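Long-range contacts in nicotinamide-nucleotide adenylyltransferase NadR family / Ribosylnicotinamide kinase (PDB 6GYE), which probably makes NAD+ from nicotinamide riboside in two steps, through a ribosylnicotinamide kinase domain joined to a nicotinamide-nucleotide adenylyltransferase domain: residues S180-M186 against I255-D261; D295-P301 against K339-D344; N41-L46 against E78-V82. One frame throughout, in Å; residues are numbered along the deposited sequence. Where two conformers were deposited one is given.

Interaction 1. Residues S180-M186 against I255-D261. With NNR (Nicotinamide riboside), chain I.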
loop_
_atom_site.group_PDB
_atom_site.type_symbol
_atom_site.label_atom_id
_atom_site.label_comp_id
_atom_site.label_asym_id
_atom_site.label_seq_id
_atom_site.Cartn_x
_atom_site.Cartn_y
_atom_site.Cartn_z
ATOM N N SER A 180 0.531 1.604 4.644
ATOM C CA SER A 180 0.880 2.939 5.093
ATOM C C SER A 180 -0.341 3.651 5.665
ATOM O O SER A 180 -1.457 3.505 5.162
ATOM C CB SER A 180 1.478 3.737 3.933
ATOM O OG SER A 180 1.889 4.982 4.421
ATOM N N LYS A 181 -0.131 4.387 6.753
ATOM C CA LYS A 181 -1.117 5.349 7.227
ATOM C C LYS A 181 -0.975 6.663 6.461
ATOM O O LYS A 181 0.140 7.107 6.165
ATOM C CB LYS A 181 -0.931 5.578 8.724
ATOM C CG LYS A 181 -1.396 4.398 9.620
ATOM C CD LYS A 181 -2.876 4.412 9.806
ATOM C CE LYS A 181 -3.359 3.329 10.786
ATOM N NZ LYS A 181 -2.991 1.992 10.260
ATOM N N VAL A 182 -2.098 7.308 6.168
ATOM C CA VAL A 182 -2.101 8.502 5.321
ATOM C C VAL A 182 -2.950 9.580 5.995
ATOM O O VAL A 182 -4.130 9.354 6.287
ATOM C CB VAL A 182 -2.624 8.192 3.904
ATOM C CG1 VAL A 182 -2.682 9.456 3.028
ATOM C CG2 VAL A 182 -1.765 7.113 3.225
ATOM N N VAL A 183 -2.346 10.741 6.241
ATOM C CA VAL A 183 -3.014 11.921 6.787
ATOM C C VAL A 183 -3.016 12.996 5.712
ATOM O O VAL A 183 -1.948 13.385 5.226
ATOM C CB VAL A 183 -2.285 12.447 8.036
ATOM C CG1 VAL A 183 -2.998 13.673 8.600
ATOM C CG2 VAL A 183 -2.126 11.367 9.061
ATOM N N THR A 184 -4.196 13.510 5.372
ATOM C CA THR A 184 -4.326 14.533 4.342
ATOM C C THR A 184 -4.859 15.816 4.961
ATOM O O THR A 184 -5.838 15.784 5.711
ATOM C CB THR A 184 -5.258 14.069 3.216
ATOM O OG1 THR A 184 -4.762 12.852 2.648
ATOM C CG2 THR A 184 -5.336 15.134 2.123
ATOM N N VAL A 185 -4.227 16.937 4.646
ATOM C CA VAL A 185 -4.655 18.239 5.152
ATOM C C VAL A 185 -5.395 18.980 4.045
ATOM O O VAL A 185 -4.956 18.996 2.891
ATOM C CB VAL A 185 -3.454 19.057 5.666
ATOM C CG1 VAL A 185 -3.917 20.412 6.140
ATOM C CG2 VAL A 185 -2.722 18.302 6.775
ATOM N N MET A 186 -6.515 19.594 4.392
ATOM C CA MET A 186 -7.382 20.282 3.442
ATOM C C MET A 186 -7.779 21.650 3.991
ATOM O O MET A 186 -7.991 21.810 5.198
ATOM C CB MET A 186 -8.653 19.448 3.145
ATOM C CG MET A 186 -8.392 18.040 2.588
ATOM S SD MET A 186 -9.944 17.216 2.116
ATOM C CE MET A 186 -9.333 15.601 1.603
ATOM N N ILE A 255 3.864 6.395 8.188
ATOM C CA ILE A 255 2.868 7.461 8.185
ATOM C C ILE A 255 3.336 8.540 7.215
ATOM O O ILE A 255 4.490 8.974 7.294
ATOM C CB ILE A 255 2.700 8.057 9.602
ATOM C CG1 ILE A 255 2.466 6.942 10.631
ATOM C CG2 ILE A 255 1.574 9.104 9.625
ATOM C CD1 ILE A 255 2.205 7.420 12.062
ATOM N N VAL A 256 2.445 9.012 6.326
ATOM C CA VAL A 256 2.781 10.121 5.434
ATOM C C VAL A 256 1.721 11.215 5.525
ATOM O O VAL A 256 0.551 10.959 5.820
ATOM C CB VAL A 256 2.970 9.679 3.962
ATOM C CG1 VAL A 256 3.861 8.449 3.893
ATOM C CG2 VAL A 256 1.648 9.421 3.316
ATOM N N PHE A 257 2.145 12.447 5.267
ATOM C CA PHE A 257 1.278 13.617 5.329
ATOM C C PHE A 257 1.144 14.218 3.939
ATOM O O PHE A 257 2.144 14.399 3.239
ATOM C CB PHE A 257 1.812 14.652 6.317
ATOM C CG PHE A 257 1.730 14.208 7.747
ATOM C CD1 PHE A 257 2.725 13.398 8.304
ATOM C CD2 PHE A 257 0.655 14.584 8.532
ATOM C CE1 PHE A 257 2.647 12.966 9.630
ATOM C CE2 PHE A 257 0.566 14.168 9.872
ATOM C CZ PHE A 257 1.571 13.353 10.419
ATOM N N LEU A 258 -0.090 14.485 3.530
ATOM C CA LEU A 258 -0.377 14.979 2.191
ATOM C C LEU A 258 -0.957 16.385 2.266
ATOM O O LEU A 258 -1.935 16.618 2.982
ATOM C CB LEU A 258 -1.350 14.042 1.468
ATOM C CG LEU A 258 -0.887 12.592 1.316
ATOM C CD1 LEU A 258 -1.922 11.824 0.488
ATOM C CD2 LEU A 258 0.528 12.506 0.674
ATOM N N ASP A 259 -0.383 17.305 1.486
ATOM C CA ASP A 259 -0.856 18.689 1.409
ATOM C C ASP A 259 -1.864 18.780 0.265
ATOM O O ASP A 259 -1.506 19.022 -0.900
ATOM C CB ASP A 259 0.314 19.650 1.210
ATOM C CG ASP A 259 -0.062 21.101 1.519
ATOM O OD1 ASP A 259 -1.273 21.373 1.673
ATOM O OD2 ASP A 259 0.845 21.960 1.638
ATOM N N THR A 260 -3.142 18.575 0.608
ATOM C CA THR A 260 -4.299 18.593 -0.298
ATOM C C THR A 260 -4.316 17.404 -1.259
ATOM O O THR A 260 -3.363 16.621 -1.330
ATOM C CB THR A 260 -4.409 19.913 -1.103
ATOM O OG1 THR A 260 -3.486 19.925 -2.192
ATOM C CG2 THR A 260 -4.165 21.123 -0.237
ATOM N N ASP A 261 -5.412 17.261 -1.992
ATOM C CA ASP A 261 -5.671 16.078 -2.806
ATOM C C ASP A 261 -6.662 16.465 -3.911
ATOM O O ASP A 261 -6.941 17.652 -4.112
ATOM C CB ASP A 261 -6.235 14.960 -1.929
ATOM C CG ASP A 261 -7.685 15.199 -1.590
ATOM O OD1 ASP A 261 -8.074 16.378 -1.397
ATOM O OD2 ASP A 261 -8.446 14.219 -1.574
HETATM O O2R NNR I . 0.717 5.523 -5.245
HETATM C C2R NNR I . -0.357 4.952 -4.485
HETATM C C3R NNR I . -0.729 3.550 -4.950
HETATM O O3R NNR I . 0.066 3.104 -6.057
HETATM C C4R NNR I . -2.191 3.615 -5.361
HETATM C C5R NNR I . -3.040 2.655 -4.540
HETATM O O5R NNR I . -4.413 2.780 -4.928
HETATM O O4R NNR I . -2.647 4.955 -5.159
HETATM C C1R NNR I . -1.610 5.798 -4.649
HETATM N N1 NNR I . -2.010 6.346 -3.352
HETATM C C2 NNR I . -2.462 7.605 -3.277
HETATM C C6 NNR I . -1.918 5.581 -2.255
HETATM C C5 NNR I . -2.290 6.076 -1.010
HETATM C C4 NNR I . -2.762 7.377 -0.906
HETATM C C3 NNR I . -2.848 8.148 -2.057
HETATM C C7 NNR I . -3.352 9.558 -1.984
HETATM O O7 NNR I . -3.029 10.355 -2.850
HETATM N N7 NNR I . -4.144 9.906 -0.971
#
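Ile-255 lays CG1 against CB of Lys-181 where two parallel strands of the P-loop kinase core begin to run side by side, their directions 21° apart. Strand 181-187 is an inner strand that leads into a probable Walker A loop, and strand 255-259 is the outermost strand next to it. Val-256 is held through its backbone N and O, the N bonding to O of Lys-181 and the O receiving the N-H of Val-183. Its CG2 stands beside CG2 of Val-182 at 4.1 Å, both valines pointing the same way.

Phe-257 turns to the other face, where CB and CG1 of Val-183 approach CD2 and CE2 of its ring obliquely, the two side chains running side by side; CB of that valine is 3.7 Å from CD2. Leu-200 and Ala-201 of helix 193-203 also touch the Phe-257 side chain. Leu-258 then carries the polar ladder onward, its N 2.7 Å from O of Val-183 and its O taken by N of Val-185. With CG anti to the carbonyl carbon (chi1 -58°), its CD1 comes within 3.6 Å of CG1 of Val-182 and within 3.3 Å of N7 of the nicotinamide riboside, so Leu-258 brings the sheet edge into the nicotinamide riboside pocket. The neighbouring hydroxyl OG1 of Thr-184 is buried without a polar partner.

Asp-259 sends its carboxylate toward the probable phosphate-binding loop, OD1 in a salt bridge with Lys-193 and OD2 bonded to OG1 of Thr-194. Thr-260 closes the ladder with a bent bond from its N to O of Val-185 (132° at the hydrogen). Asp-261 caps the following helix, its OD1 accepting from N of Val-264. Met-186, extended beyond CG, brings its methyl CE 3.3 Å from OD1 of that same Asp-261.

Interaction 2. Residues D295-P301 against K339-D344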
loop_
_atom_site.group_PDB
_atom_site.type_symbol
_atom_site.label_atom_id
_atom_site.label_comp_id
_atom_site.label_asym_id
_atom_site.label_seq_id
_atom_site.Cartn_x
_atom_site.Cartn_y
_atom_site.Cartn_z
ATOM N N ASP A 295 -6.591 7.896 5.976
ATOM C CA ASP A 295 -6.963 7.443 7.307
ATOM C C ASP A 295 -7.457 8.581 8.173
ATOM O O ASP A 295 -8.319 8.371 9.027
ATOM C CB ASP A 295 -5.773 6.757 8.002
ATOM C CG ASP A 295 -5.290 5.534 7.252
ATOM O OD1 ASP A 295 -5.948 4.474 7.332
ATOM O OD2 ASP A 295 -4.260 5.631 6.550
ATOM N N LEU A 296 -6.958 9.785 7.932
ATOM C CA LEU A 296 -7.306 10.948 8.731
ATOM C C LEU A 296 -7.281 12.153 7.810
ATOM O O LEU A 296 -6.316 12.323 7.064
ATOM C CB LEU A 296 -6.318 11.147 9.885
ATOM C CG LEU A 296 -6.474 12.492 10.593
ATOM C CD1 LEU A 296 -7.851 12.556 11.271
ATOM C CD2 LEU A 296 -5.343 12.745 11.592
ATOM N N ILE A 297 -8.333 12.968 7.865
ATOM C CA ILE A 297 -8.462 14.176 7.064
ATOM C C ILE A 297 -8.564 15.366 8.015
ATOM O O ILE A 297 -9.553 15.507 8.747
ATOM C CB ILE A 297 -9.680 14.102 6.133
ATOM C CG1 ILE A 297 -9.500 12.958 5.127
ATOM C CG2 ILE A 297 -9.894 15.432 5.399
ATOM C CD1 ILE A 297 -10.808 12.536 4.432
ATOM N N LEU A 298 -7.556 16.225 8.000
ATOM C CA LEU A 298 -7.518 17.423 8.831
ATOM C C LEU A 298 -8.000 18.620 8.018
ATOM O O LEU A 298 -7.385 18.972 7.009
ATOM C CB LEU A 298 -6.097 17.679 9.341
ATOM C CG LEU A 298 -5.581 16.614 10.308
ATOM C CD1 LEU A 298 -4.121 16.798 10.595
ATOM C CD2 LEU A 298 -6.367 16.642 11.601
ATOM N N VAL A 299 -9.080 19.257 8.464
ATOM C CA VAL A 299 -9.663 20.391 7.757
ATOM C C VAL A 299 -9.359 21.649 8.554
ATOM O O VAL A 299 -9.699 21.729 9.739
ATOM C CB VAL A 299 -11.178 20.220 7.563
ATOM C CG1 VAL A 299 -11.787 21.485 6.983
ATOM C CG2 VAL A 299 -11.463 19.020 6.662
ATOM N N ILE A 300 -8.729 22.631 7.913
ATOM C CA ILE A 300 -8.490 23.935 8.531
ATOM C C ILE A 300 -9.668 24.839 8.172
ATOM O O ILE A 300 -9.798 25.232 7.002
ATOM C CB ILE A 300 -7.163 24.541 8.070
ATOM C CG1 ILE A 300 -6.002 23.590 8.377
ATOM C CG2 ILE A 300 -6.967 25.908 8.713
ATOM C CD1 ILE A 300 -4.637 24.120 7.908
ATOM N N PRO A 301 -10.504 25.221 9.130
ATOM C CA PRO A 301 -11.685 26.016 8.817
ATOM C C PRO A 301 -11.330 27.484 8.721
ATOM O O PRO A 301 -10.296 27.919 9.247
ATOM C CB PRO A 301 -12.607 25.745 10.012
ATOM C CG PRO A 301 -11.649 25.568 11.130
ATOM C CD PRO A 301 -10.437 24.886 10.560
ATOM N N LYS A 339 -13.698 10.293 9.051
ATOM C CA LYS A 339 -12.263 10.525 9.090
ATOM C C LYS A 339 -11.903 12.000 9.216
ATOM O O LYS A 339 -10.713 12.330 9.261
ATOM C CB LYS A 339 -11.619 9.943 7.824
ATOM C CG LYS A 339 -11.790 8.428 7.703
ATOM C CD LYS A 339 -11.330 7.944 6.336
ATOM C CE LYS A 339 -11.383 6.423 6.236
ATOM N NZ LYS A 339 -10.991 6.011 4.860
ATOM N N VAL A 340 -12.888 12.893 9.283
ATOM C CA VAL A 340 -12.632 14.329 9.251
ATOM C C VAL A 340 -12.541 14.873 10.673
ATOM O O VAL A 340 -13.444 14.671 11.489
ATOM C CB VAL A 340 -13.726 15.069 8.467
ATOM C CG1 VAL A 340 -13.548 16.563 8.627
ATOM C CG2 VAL A 340 -13.701 14.705 6.992
ATOM N N VAL A 341 -11.460 15.585 10.955
ATOM C CA VAL A 341 -11.308 16.378 12.163
ATOM C C VAL A 341 -11.131 17.826 11.730
ATOM O O VAL A 341 -10.252 18.133 10.916
ATOM C CB VAL A 341 -10.111 15.908 13.005
ATOM C CG1 VAL A 341 -9.863 16.873 14.159
ATOM C CG2 VAL A 341 -10.342 14.468 13.501
ATOM N N ILE A 342 -11.974 18.707 12.255
ATOM C CA ILE A 342 -11.949 20.121 11.919
ATOM C C ILE A 342 -11.124 20.856 12.968
ATOM O O ILE A 342 -11.386 20.733 14.173
ATOM C CB ILE A 342 -13.376 20.680 11.846
ATOM C CG1 ILE A 342 -14.147 19.927 10.772
ATOM C CG2 ILE A 342 -13.340 22.171 11.573
ATOM C CD1 ILE A 342 -15.490 20.511 10.489
ATOM N N LEU A 343 -10.120 21.612 12.520
ATOM C CA LEU A 343 -9.197 22.289 13.437
ATOM C C LEU A 343 -9.699 23.700 13.755
ATOM O O LEU A 343 -9.135 24.716 13.350
ATOM C CB LEU A 343 -7.797 22.303 12.846
ATOM C CG LEU A 343 -7.235 20.911 12.547
ATOM C CD1 LEU A 343 -5.954 21.024 11.755
ATOM C CD2 LEU A 343 -6.997 20.154 13.857
ATOM N N ASP A 344 -10.748 23.743 14.570
ATOM C CA ASP A 344 -11.397 25.000 14.942
ATOM C C ASP A 344 -10.979 25.428 16.352
ATOM O O ASP A 344 -11.730 25.343 17.323
ATOM C CB ASP A 344 -12.912 24.856 14.814
ATOM C CG ASP A 344 -13.458 23.674 15.608
ATOM O OD1 ASP A 344 -12.663 22.958 16.271
ATOM O OD2 ASP A 344 -14.684 23.446 15.546
#
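Ile-297 and Val-340 sit opposite each other in two parallel strands, where CB of Ile-297 lies 4.2 Å from CG2 of Val-340. The backbone between them is stitched by four bonds. Ile-297 uses both its N and its O toward this one neighbour: N donates to O of Lys-339, and O accepts from N of Val-341. Val-299 repeats the pattern, with N to O of Val-341 and O from N of Leu-343 (2.8 Å). On the face of Ile-297, CG2 of Val-299 slants across to CG1 of Val-340 at 3.8 Å. On the reverse face, CD1 of Leu-296 meets CG2 of Val-341 at 3.9 Å, while CD1 of Leu-343 tucks against CB of Leu-298. At the far end CD and CG of Pro-301 lie against O of Leu-343, the centre of an inverse gamma turn, and CG touches CG2 of Ile-342.

Lys-339 runs extended past O of Asp-295, and NZ is held by O of Met-294. Farther out, Leu-331 of helix 320-333 packs on Val-299 and Val-340, whereas His-361 of helix 358-370 and Leu-196 of helix 193-203 press on Leu-343 from the other face. Parallel neighbours linked through helix 320-333 make a beta-alpha-beta crossover, here at the margin of a P-loop NTPase sheet.

Interaction 3. Residues N41-L46 against E78-V82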
loop_
_atom_site.group_PDB
_atom_site.type_symbol
_atom_site.label_atom_id
_atom_site.label_comp_id
_atom_site.label_asym_id
_atom_site.label_seq_id
_atom_site.Cartn_x
_atom_site.Cartn_y
_atom_site.Cartn_z
ATOM N N ASN A 41 20.679 -24.764 -2.421
ATOM C CA ASN A 41 20.184 -25.416 -3.616
ATOM C C ASN A 41 20.709 -24.681 -4.832
ATOM O O ASN A 41 21.197 -23.548 -4.739
ATOM C CB ASN A 41 18.649 -25.450 -3.649
ATOM C CG ASN A 41 18.065 -26.343 -2.570
ATOM O OD1 ASN A 41 17.978 -27.548 -2.751
ATOM N ND2 ASN A 41 17.664 -25.754 -1.445
ATOM N N ASP A 42 20.609 -25.351 -5.981
ATOM C CA ASP A 42 20.945 -24.687 -7.233
ATOM C C ASP A 42 19.916 -23.624 -7.593
ATOM O O ASP A 42 20.273 -22.594 -8.173
ATOM C CB ASP A 42 21.068 -25.724 -8.343
ATOM C CG ASP A 42 22.166 -26.724 -8.070
ATOM O OD1 ASP A 42 23.294 -26.296 -7.744
ATOM O OD2 ASP A 42 21.894 -27.935 -8.145
ATOM N N GLY A 43 18.648 -23.850 -7.248
ATOM C CA GLY A 43 17.596 -22.876 -7.474
ATOM C C GLY A 43 16.422 -23.118 -6.553
ATOM O O GLY A 43 16.261 -24.207 -5.993
ATOM N N VAL A 44 15.604 -22.081 -6.390
ATOM C CA VAL A 44 14.457 -22.111 -5.493
ATOM C C VAL A 44 13.222 -21.687 -6.267
ATOM O O VAL A 44 13.244 -20.672 -6.976
ATOM C CB VAL A 44 14.656 -21.189 -4.271
ATOM C CG1 VAL A 44 13.389 -21.110 -3.435
ATOM C CG2 VAL A 44 15.815 -21.664 -3.420
ATOM N N LEU A 45 12.144 -22.446 -6.112
ATOM C CA LEU A 45 10.826 -22.069 -6.604
ATOM C C LEU A 45 9.984 -21.600 -5.419
ATOM O O LEU A 45 9.727 -22.382 -4.494
ATOM C CB LEU A 45 10.156 -23.246 -7.307
ATOM C CG LEU A 45 8.807 -22.969 -7.974
ATOM C CD1 LEU A 45 8.953 -21.906 -9.047
ATOM C CD2 LEU A 45 8.231 -24.233 -8.572
ATOM N N LEU A 46 9.585 -20.322 -5.425
ATOM C CA LEU A 46 8.673 -19.800 -4.415
ATOM C C LEU A 46 7.246 -20.061 -4.854
ATOM O O LEU A 46 6.873 -19.716 -5.977
ATOM C CB LEU A 46 8.862 -18.305 -4.186
ATOM C CG LEU A 46 10.227 -17.818 -3.718
ATOM C CD1 LEU A 46 10.180 -16.309 -3.410
ATOM C CD2 LEU A 46 10.711 -18.641 -2.524
ATOM N N GLU A 78 19.158 -14.547 -9.674
ATOM C CA GLU A 78 19.505 -15.598 -10.620
ATOM C C GLU A 78 18.577 -16.800 -10.474
ATOM O O GLU A 78 17.740 -17.071 -11.345
ATOM C CB GLU A 78 20.962 -16.012 -10.403
ATOM C CG GLU A 78 21.453 -15.755 -8.979
ATOM C CD GLU A 78 22.926 -15.382 -8.921
ATOM O OE1 GLU A 78 23.764 -16.282 -8.701
ATOM O OE2 GLU A 78 23.247 -14.189 -9.098
ATOM N N ASN A 79 18.715 -17.506 -9.353
ATOM C CA ASN A 79 18.170 -18.842 -9.179
ATOM C C ASN A 79 16.852 -18.861 -8.403
ATOM O O ASN A 79 16.531 -19.872 -7.772
ATOM C CB ASN A 79 19.212 -19.726 -8.485
ATOM C CG ASN A 79 19.626 -19.198 -7.093
ATOM O OD1 ASN A 79 19.630 -17.993 -6.842
ATOM N ND2 ASN A 79 19.995 -20.113 -6.197
ATOM N N ILE A 80 16.078 -17.778 -8.412
ATOM C CA ILE A 80 14.825 -17.737 -7.662
ATOM C C ILE A 80 13.692 -17.390 -8.611
ATOM O O ILE A 80 13.686 -16.311 -9.210
ATOM C CB ILE A 80 14.868 -16.753 -6.480
ATOM C CG1 ILE A 80 15.961 -17.135 -5.481
ATOM C CG2 ILE A 80 13.525 -16.732 -5.748
ATOM C CD1 ILE A 80 16.116 -16.142 -4.360
ATOM N N LYS A 81 12.735 -18.304 -8.741
ATOM C CA LYS A 81 11.543 -18.136 -9.554
ATOM C C LYS A 81 10.326 -18.074 -8.641
ATOM O O LYS A 81 10.292 -18.724 -7.595
ATOM C CB LYS A 81 11.394 -19.290 -10.553
ATOM C CG LYS A 81 10.200 -19.184 -11.508
ATOM C CD LYS A 81 10.420 -18.113 -12.561
ATOM C CE LYS A 81 9.265 -18.026 -13.557
ATOM N NZ LYS A 81 9.503 -16.912 -14.520
ATOM N N VAL A 82 9.331 -17.284 -9.043
ATOM C CA VAL A 82 8.090 -17.101 -8.290
ATOM C C VAL A 82 6.939 -17.642 -9.119
ATOM O O VAL A 82 6.787 -17.275 -10.297
ATOM C CB VAL A 82 7.827 -15.623 -7.944
ATOM C CG1 VAL A 82 6.466 -15.494 -7.267
ATOM C CG2 VAL A 82 8.928 -15.067 -7.050
#
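Asn-79 meets Asp-42 and Gly-43 at the start of two parallel strands, and its side chain can be followed atom by atom. CB lies 3.1 Å from O of Asp-42 and also approaches CA of Gly-43. With chi1 at 60°, CG falls between the backbone N and the carbonyl carbon, which folds the amide back over the same Asp-42 carbonyl. At the tip, ND2 donates to O of Asp-42 across 3.2 Å. That oxygen lies close to the amide plane of Asn-79, yet the nitrogen stands above the carbonyl plane, 62° out of it. ND2 has a second, weak bond to O of Ala-38 in helix 28-40.

Beyond this, the backbone takes over: O of Asn-79 accepts from N of Val-44, N of Lys-81 donates to O of Val-44, and N of Leu-46 donates to O of Lys-81 at 2.8 Å. CD1 of Leu-46 packs on CG2 of Val-82 at 4.0 Å, with CG2 of Ile-80 nearby, while Leu-70 of helix 63-73 covers Leu-46 and Val-82. On the reverse face CD1 of Leu-45 lies along CG of Lys-81. The pairing of edge strand 80-86 with its inner neighbour 43-50, in a parallel sheet of order 3-2-1-4-5, fits the Rossmann-like fold of nucleotidyltransferases, consistent with this protein's adenylyltransferase half.

From the N terminus, interaction 3 closes first, joining strands 43-50 and 80-86 over an intervening loop that holds helix 63-73. Interaction 1 follows, bringing strand 255-259 back to strand 181-187 across a largely helical excursion, and interaction 2 then pairs strand 340-342 with strand 296-300. The three loops come in series; none nests in or crosses another. Interactions 1 and 2 are tied directly, since strands 181-187 and 296-300 are neighbours in one sheet: N of Met-186 lies 2.8 Å from O of Leu-298. Interaction 3 belongs to the separate five-stranded sheet, its centre about 39 Å from that of interaction 1, on the opposite side of the chain's centre.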